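PDB 2PL2: hypothetical conserved protein TTC0263 from Thermus thermophilus, which is of unknown function but belongs to the tetratricopeptide repeat family, whose helical-hairpin arrays commonly serve as scaffolds for protein-protein interaction. Local coordinates for residues K97-E111 with L120-E133. Numbering follows the deposited sequence.
Sequences KGYLEQALSVLKDAE and LHLQRGLVYALLGE
Leu107 enters helix 120-130 as a knob, its hole lined by Leu120, Gln123, Arg124 and Val127. Its two methyls divide the work: Leu107 CD1 lies 3.6 Å from Arg124 CA, close against the backbone, while Leu107 CD2 meets Gln123 CB at 3.8 Å. Val127 returns the interlock, sitting among Leu100, Ala103, Leu104 and Leu107; with its CG1 anti to the backbone N (chi1 174°), that methyl comes 3.5 Å from Leu104 CD2, and CG2 turns to Leu107 CD1. Leu104 also meets two further partners. Leu104 CD2 stands over one face of the Tyr128 ring, 3.9 Å from the centroid and 16° off the normal, which qualifies as a CH-pi contact, whereas Leu104 CD1 meets Leu131 CD1 tip to tip.

The segment axes run 157° apart in direction and approach to 9.8 Å, as expected of neighbouring helices in a tetratricopeptide-type array of antiparallel helices. Helix 73-88 also packs on this layer, Tyr87 touching Leu100 and Ser80 touching Leu107. Toward the N-terminal end of segment 97-111, Leu100 CD2 fits against Leu130 CB at 3.7 Å, the two side chains crossing at about a right angle, and Leu131 slides past Leu100 in the opposite direction just before Gly132 closes the helix in a Schellman motif.

Polar contact gathers at Glu111, whose extended chain carries OE2 to the edge of the Arg124 guanidinium. Their salt bridge includes a weak hydrogen bond (Arg124 NH1 to Glu111 OE2 3.0 Å), while Lys108 NZ grips Glu111 OE1 from the syn side at 2.6 Å; Lys108 and Arg124 thus hold the carboxylate between them, one at each oxygen.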
loop_
_atom_site.group_PDB
_atom_site.type_symbol
_atom_site.label_atom_id
_atom_site.label_comp_id
_atom_site.label_asym_id
_atom_site.label_seq_id
_atom_site.Cartn_x
_atom_site.Cartn_y
_atom_site.Cartn_z
ATOM N N LYS A 97 10.089 15.586 9.557
ATOM C CA LYS A 97 9.296 16.622 10.206
ATOM C C LYS A 97 8.928 17.738 9.245
ATOM O O LYS A 97 7.790 18.202 9.237
ATOM C CB LYS A 97 10.047 17.222 11.396
ATOM C CG LYS A 97 9.329 18.426 11.995
ATOM C CD LYS A 97 9.894 18.824 13.352
ATOM C CE LYS A 97 9.048 19.927 13.977
ATOM N NZ LYS A 97 9.439 20.214 15.385
ATOM N N GLY A 98 9.892 18.170 8.439
ATOM C CA GLY A 98 9.629 19.235 7.488
ATOM C C GLY A 98 8.424 18.923 6.626
ATOM O O GLY A 98 7.489 19.724 6.538
ATOM N N TYR A 99 8.449 17.753 5.993
ATOM C CA TYR A 99 7.355 17.304 5.134
ATOM C C TYR A 99 6.003 17.334 5.872
ATOM O O TYR A 99 4.986 17.744 5.317
ATOM C CB TYR A 99 7.625 15.880 4.647
ATOM C CG TYR A 99 8.824 15.708 3.728
ATOM C CD1 TYR A 99 8.860 16.299 2.465
ATOM C CD2 TYR A 99 9.900 14.902 4.103
ATOM C CE1 TYR A 99 9.941 16.092 1.601
ATOM C CE2 TYR A 99 10.976 14.689 3.253
ATOM C CZ TYR A 99 10.992 15.288 2.004
ATOM O OH TYR A 99 12.077 15.101 1.181
ATOM N N LEU A 100 6.007 16.890 7.125
ATOM C CA LEU A 100 4.808 16.847 7.951
ATOM C C LEU A 100 4.358 18.265 8.220
ATOM O O LEU A 100 3.161 18.566 8.250
ATOM C CB LEU A 100 5.118 16.143 9.277
ATOM C CG LEU A 100 4.482 14.792 9.634
ATOM C CD1 LEU A 100 4.306 13.916 8.406
ATOM C CD2 LEU A 100 5.370 14.108 10.684
ATOM N N GLU A 101 5.340 19.135 8.428
ATOM C CA GLU A 101 5.092 20.549 8.690
ATOM C C GLU A 101 4.399 21.153 7.470
ATOM O O GLU A 101 3.479 21.967 7.611
ATOM C CB GLU A 101 6.416 21.262 8.942
ATOM C CG GLU A 101 6.332 22.440 9.886
ATOM C CD GLU A 101 6.274 22.011 11.335
ATOM O OE1 GLU A 101 7.079 21.127 11.723
ATOM O OE2 GLU A 101 5.435 22.567 12.086
ATOM N N GLN A 102 4.837 20.737 6.278
ATOM C CA GLN A 102 4.248 21.220 5.026
ATOM C C GLN A 102 2.821 20.726 4.885
ATOM O O GLN A 102 1.951 21.442 4.373
ATOM C CB GLN A 102 5.059 20.746 3.809
ATOM C CG GLN A 102 6.486 21.263 3.764
ATOM C CD GLN A 102 7.145 21.035 2.410
ATOM O OE1 GLN A 102 6.794 21.681 1.420
ATOM N NE2 GLN A 102 8.094 20.109 2.359
ATOM N N ALA A 103 2.594 19.489 5.327
ATOM C CA ALA A 103 1.271 18.877 5.269
ATOM C C ALA A 103 0.315 19.635 6.180
ATOM O O ALA A 103 -0.841 19.842 5.828
ATOM C CB ALA A 103 1.345 17.397 5.670
ATOM N N LEU A 104 0.802 20.058 7.343
ATOM C CA LEU A 104 -0.018 20.819 8.283
ATOM C C LEU A 104 -0.347 22.170 7.687
ATOM O O LEU A 104 -1.461 22.680 7.830
ATOM C CB LEU A 104 0.722 21.064 9.592
ATOM C CG LEU A 104 0.661 20.030 10.710
ATOM C CD1 LEU A 104 1.254 20.653 11.968
ATOM C CD2 LEU A 104 -0.783 19.615 10.969
ATOM N N SER A 105 0.642 22.756 7.026
ATOM C CA SER A 105 0.479 24.063 6.421
ATOM C C SER A 105 -0.551 24.044 5.310
ATOM O O SER A 105 -1.437 24.893 5.256
ATOM C CB SER A 105 1.826 24.551 5.881
ATOM O OG SER A 105 1.737 25.887 5.423
ATOM N N VAL A 106 -0.439 23.069 4.423
ATOM C CA VAL A 106 -1.361 22.964 3.300
ATOM C C VAL A 106 -2.781 22.641 3.766
ATOM O O VAL A 106 -3.766 23.114 3.197
ATOM C CB VAL A 106 -0.862 21.888 2.304
ATOM C CG1 VAL A 106 -1.835 21.742 1.172
ATOM C CG2 VAL A 106 0.522 22.276 1.759
ATOM N N LEU A 107 -2.884 21.820 4.804
ATOM C CA LEU A 107 -4.184 21.457 5.347
ATOM C C LEU A 107 -4.803 22.713 5.928
ATOM O O LEU A 107 -5.992 22.963 5.751
ATOM C CB LEU A 107 -4.032 20.374 6.426
ATOM C CG LEU A 107 -3.743 18.966 5.898
ATOM C CD1 LEU A 107 -3.397 18.042 7.051
ATOM C CD2 LEU A 107 -4.965 18.444 5.162
ATOM N N LYS A 108 -3.986 23.510 6.608
ATOM C CA LYS A 108 -4.451 24.766 7.189
ATOM C C LYS A 108 -5.002 25.695 6.100
ATOM O O LYS A 108 -6.080 26.270 6.262
ATOM C CB LYS A 108 -3.307 25.453 7.927
ATOM C CG LYS A 108 -3.757 26.604 8.793
ATOM C CD LYS A 108 -4.694 26.129 9.892
ATOM C CE LYS A 108 -5.217 27.305 10.710
ATOM N NZ LYS A 108 -6.136 26.839 11.798
ATOM N N ASP A 109 -4.273 25.836 4.988
ATOM C CA ASP A 109 -4.725 26.688 3.881
ATOM C C ASP A 109 -6.050 26.158 3.354
ATOM O O ASP A 109 -6.941 26.928 3.000
ATOM C CB ASP A 109 -3.738 26.711 2.698
ATOM C CG ASP A 109 -2.345 27.161 3.082
ATOM O OD1 ASP A 109 -2.195 27.947 4.049
ATOM O OD2 ASP A 109 -1.391 26.730 2.388
ATOM N N ALA A 110 -6.171 24.837 3.270
ATOM C CA ALA A 110 -7.408 24.248 2.785
ATOM C C ALA A 110 -8.551 24.600 3.741
ATOM O O ALA A 110 -9.691 24.811 3.322
ATOM C CB ALA A 110 -7.258 22.738 2.679
ATOM N N GLU A 111 -8.235 24.659 5.031
ATOM C CA GLU A 111 -9.226 24.973 6.046
ATOM C C GLU A 111 -9.840 26.347 5.786
ATOM O O GLU A 111 -10.995 26.606 6.157
ATOM C CB GLU A 111 -8.581 24.926 7.435
ATOM C CG GLU A 111 -9.494 25.390 8.566
ATOM C CD GLU A 111 -8.853 25.258 9.944
ATOM O OE1 GLU A 111 -7.682 25.673 10.105
ATOM O OE2 GLU A 111 -9.524 24.745 10.867
ATOM N N LEU A 120 -10.451 16.949 5.876
ATOM C CA LEU A 120 -9.353 17.822 6.290
ATOM C C LEU A 120 -8.991 17.606 7.742
ATOM O O LEU A 120 -7.830 17.363 8.071
ATOM C CB LEU A 120 -9.708 19.299 6.086
ATOM C CG LEU A 120 -9.894 19.831 4.666
ATOM C CD1 LEU A 120 -10.103 21.338 4.720
ATOM C CD2 LEU A 120 -8.666 19.508 3.834
ATOM N N HIS A 121 -9.988 17.712 8.613
ATOM C CA HIS A 121 -9.777 17.525 10.041
ATOM C C HIS A 121 -9.256 16.120 10.335
ATOM O O HIS A 121 -8.490 15.911 11.272
ATOM C CB HIS A 121 -11.084 17.812 10.785
ATOM C CG HIS A 121 -11.505 19.247 10.714
ATOM N ND1 HIS A 121 -10.850 20.254 11.405
ATOM C CD2 HIS A 121 -12.472 19.862 9.998
ATOM C CE1 HIS A 121 -11.395 21.415 11.112
ATOM N NE2 HIS A 121 -12.387 21.206 10.254
ATOM N N LEU A 122 -9.664 15.163 9.513
ATOM C CA LEU A 122 -9.205 13.795 9.665
ATOM C C LEU A 122 -7.718 13.760 9.353
ATOM O O LEU A 122 -6.913 13.239 10.142
ATOM C CB LEU A 122 -9.960 12.863 8.709
ATOM C CG LEU A 122 -9.370 11.441 8.640
ATOM C CD1 LEU A 122 -9.261 10.864 10.059
ATOM C CD2 LEU A 122 -10.201 10.544 7.725
ATOM N N GLN A 123 -7.357 14.325 8.200
ATOM C CA GLN A 123 -5.963 14.379 7.777
ATOM C C GLN A 123 -5.137 15.190 8.762
ATOM O O GLN A 123 -4.014 14.819 9.095
ATOM C CB GLN A 123 -5.843 15.009 6.390
ATOM C CG GLN A 123 -5.611 14.015 5.264
ATOM C CD GLN A 123 -4.384 13.149 5.491
ATOM O OE1 GLN A 123 -3.302 13.657 5.775
ATOM N NE2 GLN A 123 -4.549 11.835 5.360
ATOM N N ARG A 124 -5.686 16.303 9.226
ATOM C CA ARG A 124 -4.958 17.135 10.161
ATOM C C ARG A 124 -4.635 16.334 11.412
ATOM O O ARG A 124 -3.533 16.440 11.950
ATOM C CB ARG A 124 -5.772 18.384 10.515
ATOM C CG ARG A 124 -4.957 19.481 11.191
ATOM C CD ARG A 124 -5.789 20.746 11.416
ATOM N NE ARG A 124 -6.888 20.532 12.360
ATOM C CZ ARG A 124 -7.814 21.445 12.635
ATOM N NH1 ARG A 124 -7.767 22.628 12.036
ATOM N NH2 ARG A 124 -8.785 21.179 13.499
ATOM N N GLY A 125 -5.587 15.524 11.872
ATOM C CA GLY A 125 -5.358 14.717 13.061
ATOM C C GLY A 125 -4.303 13.649 12.829
ATOM O O GLY A 125 -3.444 13.404 13.673
ATOM N N LEU A 126 -4.364 13.017 11.663
ATOM C CA LEU A 126 -3.409 11.981 11.298
ATOM C C LEU A 126 -2.011 12.585 11.208
ATOM O O LEU A 126 -1.016 11.912 11.482
ATOM C CB LEU A 126 -3.802 11.364 9.956
ATOM C CG LEU A 126 -3.100 10.072 9.518
ATOM C CD1 LEU A 126 -3.741 9.564 8.221
ATOM C CD2 LEU A 126 -1.609 10.318 9.318
ATOM N N VAL A 127 -1.941 13.859 10.828
ATOM C CA VAL A 127 -0.665 14.553 10.705
ATOM C C VAL A 127 -0.106 14.935 12.071
ATOM O O VAL A 127 1.097 14.801 12.316
ATOM C CB VAL A 127 -0.799 15.815 9.815
ATOM C CG1 VAL A 127 0.512 16.610 9.826
ATOM C CG2 VAL A 127 -1.153 15.405 8.387
ATOM N N TYR A 128 -0.967 15.415 12.964
ATOM C CA TYR A 128 -0.519 15.764 14.309
ATOM C C TYR A 128 0.007 14.528 15.033
ATOM O O TYR A 128 0.959 14.615 15.813
ATOM C CB TYR A 128 -1.659 16.364 15.123
ATOM C CG TYR A 128 -1.911 17.821 14.848
ATOM C CD1 TYR A 128 -0.880 18.761 14.934
ATOM C CD2 TYR A 128 -3.182 18.268 14.533
ATOM C CE1 TYR A 128 -1.116 20.111 14.714
ATOM C CE2 TYR A 128 -3.432 19.616 14.314
ATOM C CZ TYR A 128 -2.393 20.532 14.404
ATOM O OH TYR A 128 -2.655 21.853 14.180
ATOM N N ALA A 129 -0.617 13.380 14.778
ATOM C CA ALA A 129 -0.188 12.133 15.407
ATOM C C ALA A 129 1.226 11.773 14.938
ATOM O O ALA A 129 2.101 11.486 15.750
ATOM C CB ALA A 129 -1.163 11.012 15.064
ATOM N N LEU A 130 1.447 11.792 13.627
ATOM C CA LEU A 130 2.765 11.481 13.078
ATOM C C LEU A 130 3.789 12.431 13.678
ATOM O O LEU A 130 4.973 12.100 13.770
ATOM C CB LEU A 130 2.750 11.611 11.555
ATOM C CG LEU A 130 1.799 10.627 10.869
ATOM C CD1 LEU A 130 1.689 10.933 9.387
ATOM C CD2 LEU A 130 2.306 9.204 11.085
ATOM N N LEU A 131 3.326 13.616 14.077
ATOM C CA LEU A 131 4.191 14.616 14.692
ATOM C C LEU A 131 4.309 14.335 16.188
ATOM O O LEU A 131 4.928 15.093 16.928
ATOM C CB LEU A 131 3.616 16.023 14.495
ATOM C CG LEU A 131 3.780 16.736 13.147
ATOM C CD1 LEU A 131 2.841 17.935 13.095
ATOM C CD2 LEU A 131 5.218 17.176 12.952
ATOM N N GLY A 132 3.714 13.238 16.632
ATOM C CA GLY A 132 3.770 12.914 18.040
ATOM C C GLY A 132 3.007 13.944 18.847
ATOM O O GLY A 132 3.308 14.177 20.017
ATOM N N GLU A 133 2.028 14.583 18.217
ATOM C CA GLU A 133 1.212 15.575 18.909
ATOM C C GLU A 133 -0.158 14.986 19.208
ATOM O O GLU A 133 -1.184 15.441 18.696
ATOM C CB GLU A 133 1.075 16.840 18.069
ATOM C CG GLU A 133 2.329 17.697 18.034
ATOM C CD GLU A 133 2.118 18.978 17.261
ATOM O OE1 GLU A 133 1.874 18.905 16.033
ATOM O OE2 GLU A 133 2.186 20.059 17.885
#